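PDB 6OBV: fluvirucin B1 DH domain from module 1 from Actinomadura vulgaris, which probably catalyses the dehydration of a beta-hydroxyacyl intermediate to an alpha,beta-unsaturated one in the first extension module of fluvirucin B1 biosynthesis. Local coordinates for residues T74-G79 and G303-R308; T80-L85 and L101-P106; A232-T237 and A247-W252; V87-E92 and L117-T122. All coordinates share one frame; numbering follows the deposited sequence.

Contacts 2 and 4 are buried, and both involve helix 79-92, packed against strand 97-103 in contact 2 and 115-121 in contact 4. Contact 3, partly buried, brings the chain after helix 227-232 against strand 247-257, the neighbour of 97-103, so contacts 2 and 3 meet side by side through backbone bonds and the Trp252 ring. Contact 1, also partly buried, lies farther from the centre than contacts 2 and 3, where the C-terminal tail meets the chain leading into helix 79-92; it touches contact 2 through Leu305 and Pro106. Contacts 2, 3 and 4 join their segments by apolar packing, whereas contact 1 adds to a loose leucine pair a side-chain hydrogen bond to a backbone carbonyl.

Contact 1 of 4, residues T74-G79 and G303-R308; sequences TVLFPG and GGLSSR
Thr74 and Ser306 mark the closest approach of the two backbones, with 6.0 Å between Thr74 CA and Ser306 CA. Thr74 lies in a short strand, while 303-308 is irregular, and no backbone-to-backbone hydrogen bond joins them. Instead the Thr74 hydroxyl reaches across and donates to the tail: Thr74 OG1 is 3.0 Å from Leu305 O. The bond is bent at the acceptor, with a C=O...donor angle of 127°, and the hydroxyl stands 36° above the carbonyl plane. Thr74 OG1 lies beside its own backbone N (chi1 -62°), and from there it also touches Ser306 CB at 3.6 Å. The methyl Thr74 CG2 takes the position anti to the backbone N and rests 3.8 Å from Leu305 O, so the carbonyl oxygen meets both branches of the threonine.

Strand 74-75 is an outer strand of a small antiparallel sheet with 69-71 and 187-189, and the chain runs on from it through Pro78 into helix 79-92. His69 and Pro78 appear to match the histidine and proline of the active-site motif of polyketide synthase dehydratases; the ND1 atom of His69 is hydrogen-bonded to the backbone oxygen of Leu76.

Beyond the polar link, Leu76 CD1 and Leu305 CD1 meet loosely at 4.4 Å. Leu305 also packs on Pro106, as does Leu76 through its CD2 methyl, so the two leucines share that proline. Both Leu76 and Ser306 lean on Val71.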
# COMPACT_ATOMS: atom_id res chain seq x y z
N THR A 74 -13.24 -21.72 -18.66
CA THR A 74 -12.70 -21.05 -17.48
C THR A 74 -11.59 -20.10 -17.91
O THR A 74 -10.57 -20.54 -18.46
CB THR A 74 -12.14 -22.07 -16.49
OG1 THR A 74 -13.19 -22.92 -16.04
CG2 THR A 74 -11.55 -21.35 -15.27
N VAL A 75 -11.77 -18.81 -17.64
CA VAL A 75 -10.73 -17.83 -17.88
C VAL A 75 -9.73 -17.89 -16.73
O VAL A 75 -10.11 -17.77 -15.56
CB VAL A 75 -11.32 -16.42 -18.02
CG1 VAL A 75 -10.23 -15.40 -18.30
CG2 VAL A 75 -12.37 -16.40 -19.11
N LEU A 76 -8.45 -18.11 -17.06
CA LEU A 76 -7.36 -18.22 -16.10
C LEU A 76 -6.32 -17.16 -16.39
O LEU A 76 -5.86 -17.02 -17.53
CB LEU A 76 -6.68 -19.59 -16.17
CG LEU A 76 -7.55 -20.73 -15.68
CD1 LEU A 76 -6.90 -22.06 -16.01
CD2 LEU A 76 -7.78 -20.56 -14.18
N PHE A 77 -5.92 -16.43 -15.35
CA PHE A 77 -4.80 -15.52 -15.48
C PHE A 77 -3.56 -16.33 -15.88
O PHE A 77 -3.30 -17.38 -15.29
CB PHE A 77 -4.57 -14.77 -14.17
CG PHE A 77 -3.59 -13.63 -14.27
CD1 PHE A 77 -3.95 -12.42 -14.86
CD2 PHE A 77 -2.31 -13.75 -13.73
CE1 PHE A 77 -3.04 -11.37 -14.94
CE2 PHE A 77 -1.39 -12.71 -13.79
CZ PHE A 77 -1.76 -11.51 -14.39
N PRO A 78 -2.80 -15.90 -16.88
CA PRO A 78 -1.67 -16.73 -17.34
C PRO A 78 -0.52 -16.70 -16.35
O PRO A 78 -0.20 -15.66 -15.77
CB PRO A 78 -1.26 -16.08 -18.68
CG PRO A 78 -1.72 -14.64 -18.57
CD PRO A 78 -2.91 -14.61 -17.61
N GLY A 79 0.10 -17.87 -16.13
CA GLY A 79 1.27 -17.92 -15.28
C GLY A 79 2.34 -16.92 -15.67
O GLY A 79 3.05 -16.38 -14.81
N GLY A 303 -11.28 -32.14 -14.61
CA GLY A 303 -12.28 -31.79 -13.63
C GLY A 303 -11.81 -30.87 -12.53
O GLY A 303 -12.60 -30.55 -11.63
N GLY A 304 -10.55 -30.45 -12.56
CA GLY A 304 -10.03 -29.54 -11.57
C GLY A 304 -10.57 -28.14 -11.73
O GLY A 304 -11.34 -27.66 -10.89
N LEU A 305 -10.19 -27.46 -12.81
CA LEU A 305 -10.55 -26.06 -12.95
C LEU A 305 -11.70 -25.83 -13.91
O LEU A 305 -12.38 -24.80 -13.81
CB LEU A 305 -9.34 -25.25 -13.40
CG LEU A 305 -8.48 -25.07 -12.16
CD1 LEU A 305 -7.06 -24.81 -12.58
CD2 LEU A 305 -9.05 -23.95 -11.27
N SER A 306 -11.95 -26.75 -14.84
CA SER A 306 -13.18 -26.77 -15.61
C SER A 306 -13.82 -28.15 -15.49
O SER A 306 -13.24 -29.07 -14.92
CB SER A 306 -12.92 -26.40 -17.08
OG SER A 306 -11.76 -27.05 -17.55
N SER A 307 -15.03 -28.29 -16.02
CA SER A 307 -15.67 -29.59 -15.97
C SER A 307 -14.94 -30.59 -16.86
O SER A 307 -14.23 -30.22 -17.81
CB SER A 307 -17.13 -29.48 -16.40
OG SER A 307 -17.65 -28.25 -15.94
N ARG A 308 -15.07 -31.86 -16.51
CA ARG A 308 -14.60 -32.91 -17.40
C ARG A 308 -15.46 -32.92 -18.67
O ARG A 308 -16.64 -32.59 -18.64
CB ARG A 308 -14.68 -34.28 -16.73
CG ARG A 308 -13.68 -34.51 -15.64
CD ARG A 308 -13.95 -35.85 -14.99
NE ARG A 308 -13.25 -36.01 -13.72
CZ ARG A 308 -13.69 -35.54 -12.56
NH1 ARG A 308 -14.83 -34.87 -12.50
NH2 ARG A 308 -12.98 -35.73 -11.46

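Contact 2 of 4, residues T80-L85 and L101-P106; sequences TGFVEL and LTLEAP
Leu103 reaches the Phe82 side chain obliquely, its CD1 methyl lying 3.7 Å from Phe82 CD2 and 3.8 Å from Phe82 CB; the methyl therefore lies against the root of the side chain, where the ring joins CB. Phe82 CG lies beside its backbone N (chi1 -70°), which lays the ring along the strand, past Leu103, so that the leucine methyl meets its base rather than its far end. Leu101, two residues back, meets the helix itself. Leu101 CG is anti to its backbone N (chi1 -171°), pushing the CD2 methyl up against the main chain: Leu101 CD2 is 3.9 Å from Phe82 O and 4.0 Å from Val83 N. The same methyl touches Val83 CG2 at 4.2 Å, so one branch of Leu101 spans two consecutive helical residues.

The Phe82 ring meets Phe77 edge to face, and Trp252 of the adjacent strand packs on both Val83 and Leu103. The axes of helix 80-85 and strand 101-103 come within 9.7 Å, with 143° between their N-to-C directions. A long helix lying across the inner face of a curved antiparallel sheet is the signature of the hot-dog fold, which dehydratase domains of polyketide synthases carry in duplicate.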
# COMPACT_ATOMS: atom_id res chain seq x y z
N THR A 80 2.44 -16.61 -16.97
CA THR A 80 3.37 -15.58 -17.40
C THR A 80 2.99 -14.21 -16.89
O THR A 80 3.85 -13.34 -16.78
CB THR A 80 3.48 -15.54 -18.93
OG1 THR A 80 2.20 -15.29 -19.52
CG2 THR A 80 4.06 -16.86 -19.48
N GLY A 81 1.72 -13.99 -16.57
CA GLY A 81 1.36 -12.72 -15.96
C GLY A 81 1.99 -12.57 -14.59
O GLY A 81 2.39 -11.47 -14.20
N PHE A 82 2.11 -13.68 -13.86
CA PHE A 82 2.73 -13.63 -12.54
C PHE A 82 4.22 -13.38 -12.67
O PHE A 82 4.81 -12.68 -11.84
CB PHE A 82 2.43 -14.91 -11.78
CG PHE A 82 0.99 -15.05 -11.37
CD1 PHE A 82 0.41 -14.12 -10.52
CD2 PHE A 82 0.21 -16.09 -11.86
CE1 PHE A 82 -0.92 -14.23 -10.15
CE2 PHE A 82 -1.13 -16.20 -11.49
CZ PHE A 82 -1.69 -15.28 -10.64
N VAL A 83 4.85 -13.96 -13.69
CA VAL A 83 6.24 -13.64 -14.00
C VAL A 83 6.38 -12.14 -14.25
O VAL A 83 7.31 -11.50 -13.75
CB VAL A 83 6.71 -14.45 -15.23
CG1 VAL A 83 7.92 -13.79 -15.85
CG2 VAL A 83 7.02 -15.92 -14.87
N GLU A 84 5.46 -11.57 -15.03
CA GLU A 84 5.55 -10.14 -15.31
C GLU A 84 5.34 -9.30 -14.05
O GLU A 84 6.04 -8.30 -13.83
CB GLU A 84 4.53 -9.73 -16.38
CG GLU A 84 4.33 -8.19 -16.48
CD GLU A 84 5.50 -7.47 -17.17
OE1 GLU A 84 6.48 -8.17 -17.56
OE2 GLU A 84 5.45 -6.22 -17.33
N LEU A 85 4.41 -9.71 -13.19
CA LEU A 85 4.15 -8.97 -11.97
C LEU A 85 5.34 -9.02 -11.03
O LEU A 85 5.76 -8.00 -10.47
CB LEU A 85 2.90 -9.52 -11.28
CG LEU A 85 1.61 -9.10 -11.97
CD1 LEU A 85 0.38 -9.80 -11.40
CD2 LEU A 85 1.44 -7.57 -11.88
N LEU A 101 10.15 -18.78 -9.04
CA LEU A 101 8.75 -18.49 -8.75
C LEU A 101 7.93 -19.77 -8.93
O LEU A 101 8.05 -20.44 -9.97
CB LEU A 101 8.21 -17.38 -9.65
CG LEU A 101 6.82 -16.76 -9.42
CD1 LEU A 101 6.88 -15.69 -8.34
CD2 LEU A 101 6.30 -16.14 -10.69
N THR A 102 7.13 -20.13 -7.93
CA THR A 102 6.22 -21.26 -8.02
C THR A 102 4.80 -20.72 -8.08
O THR A 102 4.44 -19.83 -7.30
CB THR A 102 6.36 -22.23 -6.83
OG1 THR A 102 7.72 -22.62 -6.68
CG2 THR A 102 5.53 -23.48 -7.06
N LEU A 103 4.00 -21.24 -9.03
CA LEU A 103 2.58 -20.93 -9.05
C LEU A 103 1.87 -21.86 -8.08
O LEU A 103 2.03 -23.08 -8.14
CB LEU A 103 2.00 -21.08 -10.47
CG LEU A 103 2.46 -20.10 -11.57
CD1 LEU A 103 2.71 -18.64 -11.07
CD2 LEU A 103 3.64 -20.62 -12.36
N GLU A 104 1.11 -21.28 -7.15
CA GLU A 104 0.50 -22.06 -6.08
C GLU A 104 -0.97 -22.34 -6.33
O GLU A 104 -1.41 -23.49 -6.23
CB GLU A 104 0.67 -21.32 -4.75
CG GLU A 104 2.07 -20.79 -4.56
CD GLU A 104 2.34 -20.44 -3.12
OE1 GLU A 104 1.37 -20.12 -2.41
OE2 GLU A 104 3.51 -20.50 -2.70
N ALA A 105 -1.75 -21.31 -6.64
CA ALA A 105 -3.18 -21.44 -6.84
C ALA A 105 -3.55 -20.73 -8.13
O ALA A 105 -3.17 -19.56 -8.32
CB ALA A 105 -3.99 -20.87 -5.65
N PRO A 106 -4.26 -21.38 -9.03
CA PRO A 106 -4.74 -20.68 -10.22
C PRO A 106 -5.61 -19.50 -9.82
O PRO A 106 -6.24 -19.49 -8.76
CB PRO A 106 -5.54 -21.76 -10.96
CG PRO A 106 -5.69 -22.89 -9.99
CD PRO A 106 -4.56 -22.82 -9.06

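Contact 3 of 4, residues A232-T237 and A247-W252; sequences AALHAT and ALPFAW
Leu234 lies within an Asp-x-x-x-His sequence, Asp231 to His235, and packs on Pro249 and Trp252 of a Leu-Pro-Phe-x-Trp sequence, Leu248 to Trp252. Both are recognisable sequence motifs of polyketide synthase dehydratases, and the aspartate of the first is probably part of the active site, as in relatives.

One methyl does the touching. Leu234 CD1 lies 3.9 Å from Pro249 CG, the proline ring being crossed at a slant, and 4.2 Å from Trp252 CH2, a far corner of the indole. Trp252 and Leu234 extend toward each other from opposite directions. The indole turns in because Trp252 CG stands beside its backbone N (chi1 -53°). A classic beta bulge lies between the two partners, where Phe250 and Ala251 both face Ile296. Leu295 touches all three side chains, and Thr80 of helix 79-92 touches Leu234 and Trp252.

The next residue is held quite differently. One face of the His235 ring has Ala232 CA 3.3 Å above its centre, its NE2 is hydrogen-bonded to Asp231 OD2, and its ND1 to the hydroxyl of Tyr179. Polar and apolar roles are thus divided between neighbours: His235 is oriented by directional bonds, whereas Leu234 meets the strand through one methyl in apolar contact, with no hydrogen bond between the segments.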
# COMPACT_ATOMS: atom_id res chain seq x y z
N ALA A 232 2.84 -17.24 -25.41
CA ALA A 232 2.86 -17.90 -26.70
C ALA A 232 4.27 -18.35 -27.06
O ALA A 232 4.43 -19.28 -27.87
CB ALA A 232 2.29 -16.99 -27.78
N ALA A 233 5.28 -17.72 -26.49
CA ALA A 233 6.64 -18.20 -26.62
C ALA A 233 6.79 -19.62 -26.09
O ALA A 233 7.76 -20.30 -26.42
CB ALA A 233 7.57 -17.25 -25.87
N LEU A 234 5.86 -20.06 -25.26
CA LEU A 234 5.88 -21.42 -24.74
C LEU A 234 5.14 -22.40 -25.62
O LEU A 234 5.26 -23.61 -25.40
CB LEU A 234 5.26 -21.45 -23.33
CG LEU A 234 5.68 -20.38 -22.34
CD1 LEU A 234 4.92 -20.58 -21.04
CD2 LEU A 234 7.18 -20.43 -22.12
N HIS A 235 4.39 -21.92 -26.61
CA HIS A 235 3.51 -22.81 -27.37
C HIS A 235 4.27 -23.76 -28.29
O HIS A 235 3.78 -24.86 -28.57
CB HIS A 235 2.52 -21.97 -28.18
CG HIS A 235 1.60 -21.18 -27.31
ND1 HIS A 235 0.62 -20.36 -27.81
CD2 HIS A 235 1.51 -21.10 -25.96
CE1 HIS A 235 -0.04 -19.80 -26.81
NE2 HIS A 235 0.49 -20.23 -25.67
N ALA A 236 5.44 -23.37 -28.77
CA ALA A 236 6.14 -24.21 -29.74
C ALA A 236 6.81 -25.42 -29.11
O ALA A 236 7.16 -26.36 -29.84
CB ALA A 236 7.19 -23.38 -30.48
N THR A 237 6.97 -25.44 -27.79
CA THR A 237 7.69 -26.52 -27.13
C THR A 237 6.95 -27.84 -27.22
O THR A 237 7.58 -28.91 -27.15
CB THR A 237 7.93 -26.18 -25.67
OG1 THR A 237 6.75 -25.58 -25.13
CG2 THR A 237 9.04 -25.22 -25.55
N ALA A 247 -1.27 -28.97 -19.82
CA ALA A 247 -0.31 -28.69 -18.76
C ALA A 247 -0.09 -27.19 -18.72
O ALA A 247 -0.06 -26.55 -19.76
CB ALA A 247 1.03 -29.42 -18.96
N LEU A 248 0.04 -26.64 -17.51
CA LEU A 248 0.27 -25.21 -17.33
C LEU A 248 1.60 -24.97 -16.63
O LEU A 248 2.04 -25.82 -15.84
CB LEU A 248 -0.85 -24.56 -16.51
CG LEU A 248 -2.28 -24.72 -17.03
CD1 LEU A 248 -3.26 -24.12 -16.03
CD2 LEU A 248 -2.41 -24.06 -18.39
N PRO A 249 2.25 -23.84 -16.89
CA PRO A 249 3.47 -23.49 -16.15
C PRO A 249 3.26 -23.59 -14.65
O PRO A 249 2.20 -23.28 -14.12
CB PRO A 249 3.74 -22.04 -16.57
CG PRO A 249 3.07 -21.90 -17.91
CD PRO A 249 1.88 -22.82 -17.90
N PHE A 250 4.30 -24.04 -13.96
CA PHE A 250 4.18 -24.25 -12.53
C PHE A 250 5.36 -23.64 -11.77
O PHE A 250 5.16 -22.91 -10.79
CB PHE A 250 4.04 -25.74 -12.23
CG PHE A 250 4.18 -26.08 -10.78
CD1 PHE A 250 3.20 -25.71 -9.87
CD2 PHE A 250 5.28 -26.80 -10.32
CE1 PHE A 250 3.33 -26.03 -8.51
CE2 PHE A 250 5.42 -27.12 -8.98
CZ PHE A 250 4.44 -26.73 -8.07
N ALA A 251 6.60 -23.90 -12.21
CA ALA A 251 7.78 -23.40 -11.50
C ALA A 251 8.76 -22.78 -12.48
O ALA A 251 9.05 -23.36 -13.54
CB ALA A 251 8.48 -24.52 -10.72
N TRP A 252 9.27 -21.60 -12.12
CA TRP A 252 10.22 -20.86 -12.95
C TRP A 252 11.53 -20.71 -12.18
O TRP A 252 11.51 -20.49 -10.97
CB TRP A 252 9.67 -19.47 -13.29
CG TRP A 252 8.29 -19.49 -13.92
CD1 TRP A 252 7.11 -19.75 -13.30
CD2 TRP A 252 7.98 -19.21 -15.29
NE1 TRP A 252 6.07 -19.67 -14.20
CE2 TRP A 252 6.58 -19.33 -15.43
CE3 TRP A 252 8.75 -18.86 -16.41
CZ2 TRP A 252 5.93 -19.11 -16.64
CZ3 TRP A 252 8.10 -18.66 -17.62
CH2 TRP A 252 6.71 -18.78 -17.72

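Contact 4 of 4, residues V87-E92 and L117-T122; sequences VRAGDE and LQVAVT
Ala89 on the helix and Val119 on the strand bring the two backbones to their nearest approach, 6.8 Å between Ala89 CA and Val119 CA. Such closeness depends on a small side chain at the interface, and the single methyl of Ala89 supplies it. Ala89 CB meets Val119 CG1 at 3.4 Å, tighter than an ordinary carbon contact, and Val121 CG2 at 3.7 Å. The two valines, being two residues apart, present their side chains to the same side of the strand, while Ala120 between them points away. They use different branches: in Val119 the touching methyl is anti to the backbone N (chi1 -175°), in Val121 it is the one lying beside the backbone N.

Helix 79-92 here covers the inner side of a strongly curved antiparallel sheet, as the central helix of a hot-dog fold does; strand 115-121 runs between 52-58 and 130-137, and Ala89 also rests on Leu54 of the former. At the other side of the strand, Gln118 NE2 is hydrogen-bonded to the backbone oxygen of Glu45 of the second subunit and packs on its Pro47, which places this part of the sheet at the dimer interface.

Within the helix, Arg88 and Glu92 form a salt bridge, though its modelled length of 2.5 Å between Arg88 NH1 and Glu92 OE1 is doubtful.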
# COMPACT_ATOMS: atom_id res chain seq x y z
N VAL A 87 8.50 -9.67 -11.75
CA VAL A 87 9.68 -8.98 -12.26
C VAL A 87 9.53 -7.46 -12.12
O VAL A 87 10.47 -6.77 -11.72
CB VAL A 87 9.95 -9.41 -13.71
CG1 VAL A 87 10.89 -8.40 -14.37
CG2 VAL A 87 10.57 -10.81 -13.73
N ARG A 88 8.34 -6.93 -12.42
CA ARG A 88 8.13 -5.49 -12.26
C ARG A 88 8.35 -5.05 -10.82
O ARG A 88 8.93 -3.98 -10.57
CB ARG A 88 6.73 -5.11 -12.73
CG ARG A 88 6.49 -3.60 -12.81
CD ARG A 88 7.64 -2.92 -13.51
NE ARG A 88 7.46 -1.46 -13.57
CZ ARG A 88 7.75 -0.62 -12.58
NH1 ARG A 88 8.25 -1.08 -11.44
NH2 ARG A 88 7.56 0.68 -12.73
N ALA A 89 7.93 -5.86 -9.85
CA ALA A 89 8.19 -5.51 -8.46
C ALA A 89 9.68 -5.58 -8.16
O ALA A 89 10.22 -4.74 -7.44
CB ALA A 89 7.41 -6.42 -7.52
N GLY A 90 10.37 -6.56 -8.75
CA GLY A 90 11.82 -6.60 -8.63
C GLY A 90 12.50 -5.32 -9.09
O GLY A 90 13.43 -4.85 -8.44
N ASP A 91 12.07 -4.77 -10.24
CA ASP A 91 12.67 -3.53 -10.72
C ASP A 91 12.50 -2.40 -9.71
O ASP A 91 13.36 -1.52 -9.60
CB ASP A 91 12.05 -3.07 -12.03
CG ASP A 91 12.22 -4.06 -13.12
OD1 ASP A 91 13.18 -4.85 -13.04
OD2 ASP A 91 11.39 -4.04 -14.05
N GLU A 92 11.37 -2.39 -9.01
CA GLU A 92 11.07 -1.28 -8.12
C GLU A 92 12.00 -1.28 -6.92
O GLU A 92 12.21 -0.22 -6.32
CB GLU A 92 9.60 -1.37 -7.71
CG GLU A 92 8.97 -0.03 -7.29
CD GLU A 92 8.83 0.96 -8.45
OE1 GLU A 92 8.88 0.55 -9.64
OE2 GLU A 92 8.66 2.16 -8.15
N LEU A 117 -4.88 -6.72 -7.25
CA LEU A 117 -3.59 -7.40 -7.24
C LEU A 117 -2.70 -6.80 -6.16
O LEU A 117 -2.72 -5.59 -5.95
CB LEU A 117 -2.87 -7.25 -8.59
CG LEU A 117 -3.50 -7.83 -9.84
CD1 LEU A 117 -2.54 -7.61 -11.04
CD2 LEU A 117 -3.79 -9.31 -9.64
N GLN A 118 -1.91 -7.64 -5.49
CA GLN A 118 -0.89 -7.14 -4.57
C GLN A 118 0.37 -7.97 -4.70
O GLN A 118 0.31 -9.20 -4.60
CB GLN A 118 -1.35 -7.16 -3.11
CG GLN A 118 -1.86 -5.84 -2.59
CD GLN A 118 -1.93 -5.81 -1.07
OE1 GLN A 118 -1.03 -6.29 -0.38
NE2 GLN A 118 -3.00 -5.24 -0.55
N VAL A 119 1.49 -7.30 -4.91
CA VAL A 119 2.80 -7.93 -5.04
C VAL A 119 3.63 -7.49 -3.85
O VAL A 119 3.97 -6.30 -3.73
CB VAL A 119 3.49 -7.57 -6.37
CG1 VAL A 119 4.78 -8.36 -6.50
CG2 VAL A 119 2.57 -7.84 -7.58
N ALA A 120 3.94 -8.41 -2.95
CA ALA A 120 4.68 -8.09 -1.75
C ALA A 120 6.14 -8.53 -1.91
O ALA A 120 6.41 -9.63 -2.39
CB ALA A 120 4.05 -8.76 -0.53
N VAL A 121 7.06 -7.64 -1.52
CA VAL A 121 8.50 -7.88 -1.64
C VAL A 121 9.13 -7.61 -0.27
O VAL A 121 8.90 -6.55 0.32
CB VAL A 121 9.13 -6.98 -2.72
CG1 VAL A 121 10.63 -7.17 -2.76
CG2 VAL A 121 8.51 -7.26 -4.08
N THR A 122 9.93 -8.55 0.22
CA THR A 122 10.51 -8.37 1.55
C THR A 122 11.76 -7.49 1.48
O THR A 122 12.27 -7.15 0.42
CB THR A 122 10.87 -9.72 2.18
OG1 THR A 122 11.85 -10.37 1.37
CG2 THR A 122 9.62 -10.63 2.32